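Local coordinates for protein angel homolog 2 (Homo sapiens, PDB 6RW0) that hydrolyses 2',3'-cyclic phosphates as a member of the CCR4 family of deadenylases and probably binds mRNA 3'-untranslated regions, at residues 157-168 against 202-213. Sequence-based numbering, arbitrary orientation.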
loop_
_atom_site.group_PDB
_atom_site.type_symbol
_atom_site.label_atom_id
_atom_site.label_comp_id
_atom_site.label_asym_id
_atom_site.label_seq_id
_atom_site.Cartn_x
_atom_site.Cartn_y
_atom_site.Cartn_z
ATOM N N GLU A 157 8.385 -6.698 10.215
ATOM C CA GLU A 157 9.176 -7.542 9.321
ATOM C C GLU A 157 8.389 -8.808 9.034
ATOM O O GLU A 157 8.034 -9.547 9.967
ATOM C CB GLU A 157 10.520 -7.910 9.951
ATOM C CG GLU A 157 11.449 -6.725 10.074
ATOM C CD GLU A 157 12.797 -7.042 10.690
ATOM O OE1 GLU A 157 13.007 -8.171 11.202
ATOM O OE2 GLU A 157 13.656 -6.133 10.660
ATOM N N PHE A 158 8.111 -9.075 7.756
ATOM C CA PHE A 158 7.381 -10.292 7.430
ATOM C C PHE A 158 8.286 -11.518 7.379
ATOM O O PHE A 158 7.778 -12.644 7.419
ATOM C CB PHE A 158 6.609 -10.151 6.111
ATOM C CG PHE A 158 5.614 -9.001 6.087
ATOM C CD1 PHE A 158 4.804 -8.716 7.180
ATOM C CD2 PHE A 158 5.477 -8.225 4.955
ATOM C CE1 PHE A 158 3.893 -7.665 7.136
ATOM C CE2 PHE A 158 4.577 -7.195 4.909
ATOM C CZ PHE A 158 3.789 -6.902 6.009
ATOM N N PHE A 159 9.581 -11.310 7.344
ATOM C CA PHE A 159 10.533 -12.439 7.332
ATOM C C PHE A 159 10.629 -13.026 8.746
ATOM O O PHE A 159 10.969 -12.292 9.648
ATOM C CB PHE A 159 11.925 -11.990 6.893
ATOM C CG PHE A 159 12.939 -13.097 6.936
ATOM C CD1 PHE A 159 12.842 -14.161 6.078
ATOM C CD2 PHE A 159 13.937 -13.101 7.882
ATOM C CE1 PHE A 159 13.747 -15.200 6.139
ATOM C CE2 PHE A 159 14.848 -14.139 7.932
ATOM C CZ PHE A 159 14.737 -15.192 7.072
ATOM N N ARG A 160 10.327 -14.304 8.924
ATOM C CA ARG A 160 10.507 -14.980 10.220
ATOM C C ARG A 160 11.483 -16.137 9.989
ATOM O O ARG A 160 11.101 -17.082 9.378
ATOM C CB ARG A 160 9.170 -15.480 10.759
ATOM C CG ARG A 160 8.301 -14.390 11.360
ATOM C CD ARG A 160 8.788 -13.951 12.719
ATOM N NE ARG A 160 8.717 -15.020 13.696
ATOM C CZ ARG A 160 7.730 -15.192 14.566
ATOM N NH1 ARG A 160 6.749 -14.317 14.641
ATOM N NH2 ARG A 160 7.698 -16.267 15.326
ATOM N N PRO A 161 12.692 -16.133 10.552
ATOM C CA PRO A 161 13.616 -17.213 10.293
ATOM C C PRO A 161 13.130 -18.527 10.915
ATOM O O PRO A 161 13.577 -19.515 10.485
ATOM C CB PRO A 161 14.936 -16.743 10.900
ATOM C CG PRO A 161 14.557 -15.725 11.916
ATOM C CD PRO A 161 13.218 -15.153 11.486
ATOM N N ASP A 162 12.262 -18.470 11.917
ATOM C CA ASP A 162 11.763 -19.651 12.609
ATOM C C ASP A 162 10.512 -20.251 11.972
ATOM O O ASP A 162 9.994 -21.248 12.487
ATOM C CB ASP A 162 11.489 -19.306 14.087
ATOM C CG ASP A 162 10.521 -18.124 14.267
ATOM O OD1 ASP A 162 10.549 -17.166 13.462
ATOM O OD2 ASP A 162 9.732 -18.145 15.236
ATOM N N ILE A 163 10.022 -19.685 10.871
ATOM C CA ILE A 163 8.788 -20.119 10.215
ATOM C C ILE A 163 9.084 -20.248 8.727
ATOM O O ILE A 163 9.239 -19.237 8.033
ATOM C CB ILE A 163 7.638 -19.134 10.466
ATOM C CG1 ILE A 163 7.388 -19.049 11.977
ATOM C CG2 ILE A 163 6.392 -19.551 9.714
ATOM C CD1 ILE A 163 6.452 -17.956 12.375
ATOM N N SER A 164 9.166 -21.486 8.232
ATOM C CA SER A 164 9.603 -21.690 6.854
ATOM C C SER A 164 8.712 -20.971 5.851
ATOM O O SER A 164 9.197 -20.506 4.814
ATOM C CB SER A 164 9.679 -23.182 6.546
ATOM O OG SER A 164 10.759 -23.767 7.258
ATOM N N LEU A 165 7.418 -20.853 6.137
ATOM C CA LEU A 165 6.515 -20.168 5.224
ATOM C C LEU A 165 6.977 -18.750 4.938
ATOM O O LEU A 165 6.861 -18.262 3.805
ATOM C CB LEU A 165 5.125 -20.122 5.862
ATOM C CG LEU A 165 4.068 -19.259 5.190
ATOM C CD1 LEU A 165 3.733 -19.805 3.812
ATOM C CD2 LEU A 165 2.788 -19.175 6.013
ATOM N N LEU A 166 7.455 -18.060 5.964
ATOM C CA LEU A 166 7.689 -16.621 5.911
ATOM C C LEU A 166 9.152 -16.330 5.586
ATOM O O LEU A 166 9.883 -15.708 6.352
ATOM C CB LEU A 166 7.255 -15.981 7.222
ATOM C CG LEU A 166 5.736 -15.921 7.377
ATOM C CD1 LEU A 166 5.362 -15.558 8.811
ATOM C CD2 LEU A 166 5.079 -14.940 6.406
ATOM N N ASP A 167 9.553 -16.759 4.390
ATOM C CA ASP A 167 10.939 -16.661 3.962
ATOM C C ASP A 167 11.211 -15.464 3.057
ATOM O O ASP A 167 12.294 -15.388 2.465
ATOM C CB ASP A 167 11.385 -17.964 3.283
ATOM C CG ASP A 167 10.570 -18.307 2.038
ATOM O OD1 ASP A 167 9.769 -17.481 1.574
ATOM O OD2 ASP A 167 10.740 -19.436 1.519
ATOM N N ARG A 168 10.282 -14.519 2.958
ATOM C CA ARG A 168 10.423 -13.374 2.068
ATOM C C ARG A 168 10.684 -12.088 2.854
ATOM O O ARG A 168 10.286 -11.955 4.017
ATOM C CB ARG A 168 9.165 -13.232 1.205
ATOM C CG ARG A 168 8.852 -14.471 0.342
ATOM C CD ARG A 168 10.017 -14.818 -0.543
ATOM N NE ARG A 168 9.667 -15.285 -1.887
ATOM C CZ ARG A 168 9.285 -16.527 -2.172
ATOM N NH1 ARG A 168 9.169 -17.426 -1.204
ATOM N NH2 ARG A 168 9.022 -16.876 -3.425
ATOM N N ARG A 202 2.270 -17.284 -4.746
ATOM C CA ARG A 202 2.328 -17.417 -3.272
ATOM C C ARG A 202 1.318 -16.561 -2.507
ATOM O O ARG A 202 1.721 -15.797 -1.669
ATOM C CB ARG A 202 3.762 -17.159 -2.807
ATOM C CG ARG A 202 4.773 -18.109 -3.437
ATOM C CD ARG A 202 4.413 -19.579 -3.276
ATOM N NE ARG A 202 4.242 -19.982 -1.894
ATOM C CZ ARG A 202 5.223 -20.286 -1.070
ATOM N NH1 ARG A 202 6.462 -20.287 -1.513
ATOM N NH2 ARG A 202 4.964 -20.576 0.184
ATOM N N GLY A 203 0.041 -16.878 -2.662
ATOM C CA GLY A 203 -1.071 -16.230 -1.952
ATOM C C GLY A 203 -1.052 -16.577 -0.477
ATOM O O GLY A 203 -1.620 -15.841 0.288
ATOM N N ASP A 204 -0.511 -17.741 -0.138
ATOM C CA ASP A 204 -0.339 -18.159 1.267
ATOM C C ASP A 204 0.592 -17.159 1.959
ATOM O O ASP A 204 0.265 -16.703 3.017
ATOM C CB ASP A 204 0.208 -19.587 1.340
ATOM C CG ASP A 204 1.463 -19.878 0.538
ATOM O OD1 ASP A 204 1.698 -19.229 -0.455
ATOM O OD2 ASP A 204 2.167 -20.759 0.941
ATOM N N ILE A 205 1.702 -16.800 1.344
ATOM C CA ILE A 205 2.584 -15.794 1.927
ATOM C C ILE A 205 1.899 -14.437 1.963
ATOM O O ILE A 205 1.949 -13.735 2.978
ATOM C CB ILE A 205 3.947 -15.748 1.209
ATOM C CG1 ILE A 205 4.636 -17.102 1.294
ATOM C CG2 ILE A 205 4.788 -14.641 1.846
ATOM C CD1 ILE A 205 5.922 -17.141 0.533
ATOM N N LYS A 206 1.235 -14.045 0.871
ATOM C CA LYS A 206 0.578 -12.742 0.831
ATOM C C LYS A 206 -0.427 -12.575 1.965
ATOM O O LYS A 206 -0.466 -11.524 2.619
ATOM C CB LYS A 206 -0.155 -12.544 -0.489
ATOM C CG LYS A 206 0.650 -12.064 -1.643
ATOM C CD LYS A 206 -0.341 -11.410 -2.613
ATOM C CE LYS A 206 0.360 -10.555 -3.636
ATOM N NZ LYS A 206 1.084 -11.334 -4.637
ATOM N N LEU A 207 -1.320 -13.562 2.150
ATOM C CA LEU A 207 -2.336 -13.449 3.198
ATOM C C LEU A 207 -1.702 -13.419 4.578
ATOM O O LEU A 207 -2.193 -12.721 5.474
ATOM C CB LEU A 207 -3.342 -14.599 3.117
ATOM C CG LEU A 207 -4.396 -14.399 2.034
ATOM C CD1 LEU A 207 -5.169 -15.684 1.831
ATOM C CD2 LEU A 207 -5.336 -13.256 2.363
ATOM N N THR A 208 -0.605 -14.150 4.774
ATOM C CA THR A 208 0.044 -14.155 6.078
ATOM C C THR A 208 0.734 -12.821 6.342
ATOM O O THR A 208 0.672 -12.299 7.458
ATOM C CB THR A 208 1.022 -15.326 6.175
ATOM O OG1 THR A 208 0.340 -16.560 5.890
ATOM C CG2 THR A 208 1.607 -15.457 7.571
ATOM N N GLN A 209 1.395 -12.256 5.326
ATOM C CA GLN A 209 1.961 -10.915 5.452
ATOM C C GLN A 209 0.880 -9.900 5.791
ATOM O O GLN A 209 1.038 -9.075 6.697
ATOM C CB GLN A 209 2.687 -10.531 4.162
ATOM C CG GLN A 209 3.921 -11.373 3.885
ATOM C CD GLN A 209 4.722 -10.896 2.684
ATOM O OE1 GLN A 209 4.223 -10.156 1.839
ATOM N NE2 GLN A 209 5.976 -11.336 2.602
ATOM N N LEU A 210 -0.238 -9.945 5.072
ATOM C CA LEU A 210 -1.342 -9.047 5.393
ATOM C C LEU A 210 -1.810 -9.231 6.834
ATOM O O LEU A 210 -2.041 -8.246 7.552
ATOM C CB LEU A 210 -2.488 -9.276 4.412
ATOM C CG LEU A 210 -3.756 -8.473 4.683
ATOM C CD1 LEU A 210 -3.483 -6.985 4.536
ATOM C CD2 LEU A 210 -4.876 -8.904 3.764
ATOM N N ALA A 211 -1.962 -10.480 7.281
ATOM C CA ALA A 211 -2.388 -10.729 8.657
ATOM C C ALA A 211 -1.408 -10.116 9.652
ATOM O O ALA A 211 -1.815 -9.594 10.697
ATOM C CB ALA A 211 -2.517 -12.234 8.893
ATOM N N MET A 212 -0.109 -10.183 9.354
ATOM C CA MET A 212 0.889 -9.593 10.240
ATOM C C MET A 212 0.735 -8.079 10.309
ATOM O O MET A 212 0.839 -7.492 11.391
ATOM C CB MET A 212 2.285 -9.993 9.769
ATOM C CG MET A 212 2.567 -11.466 9.982
ATOM S SD MET A 212 4.014 -12.082 9.091
ATOM C CE MET A 212 5.250 -11.601 10.162
ATOM N N LEU A 213 0.490 -7.425 9.172
ATOM C CA LEU A 213 0.236 -5.985 9.200
ATOM C C LEU A 213 -1.036 -5.671 9.981
ATOM O O LEU A 213 -1.063 -4.760 10.820
ATOM C CB LEU A 213 0.120 -5.434 7.782
ATOM C CG LEU A 213 0.009 -3.911 7.698
ATOM C CD1 LEU A 213 1.307 -3.256 8.140
ATOM C CD2 LEU A 213 -0.362 -3.499 6.291
HETATM O O HOH W 1 7.794 -13.171 4.496
HETATM O O HOH W 2 7.377 -20.384 1.855
HETATM O O HOH W 3 9.205 -20.408 -0.320
#
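Phe158 lays one face of its ring on Gln209, whose CB stands 3.8 Å from the ring centroid and 13° off the normal, a CH-pi contact. The Gln209 chain runs on extended beyond CG, crossing Phe158 at about a right angle, and its amide lies 27° from the ring plane. OE1 accepts from Leu197 N and NE2 donates to Asn170 OD1, which fixes the amide's rotation. With CG of Phe158 anti to its own carbonyl carbon (chi1 -58°), the ring is directed at the helix, and CE1 comes within 3.2 Å of Gln209 O. Met212 slides past the ring in the opposite direction; its sulfur makes an oblique Met-aromatic contact with Phe158, while SD meets Leu166 CD1 tip to tip at 3.7 Å. Shrinking Phe158 to an alanine would probably leave Gln209 CB and Met212 without their aromatic partner and open a gap against strand 189-195. Leu166 CD2 packs on the methyl of Thr208. Toward the N-terminal end of the helix, Leu165 CD1 lies 3.4 Å from Asp204 OD2 and beside Ile205 CG1, while CD2 reaches Thr208 OG1 tip to tip. At the N-cap, Arg202 grips Asp204 side-on through NE and NH2, its guanidinium face resting on Ile205 CD1; Arg275 also pairs with Asp204. Arg168 NH1 lies 4.0 Å from Arg202 NH1, a like-charge approach probably eased by Asp167, which binds Arg168 directly and Arg202 through water. Other waters join Gln209 NE2 to Arg168 O and Arg202 NH2 to Leu165 O. In this endonuclease/exonuclease/phosphatase fold, the loop after strand 148-157 thus meets helix 203-220 through an apolar interface of Phe158, Leu165, Leu166, Ile205 and Met212, its polar cross-links running through water.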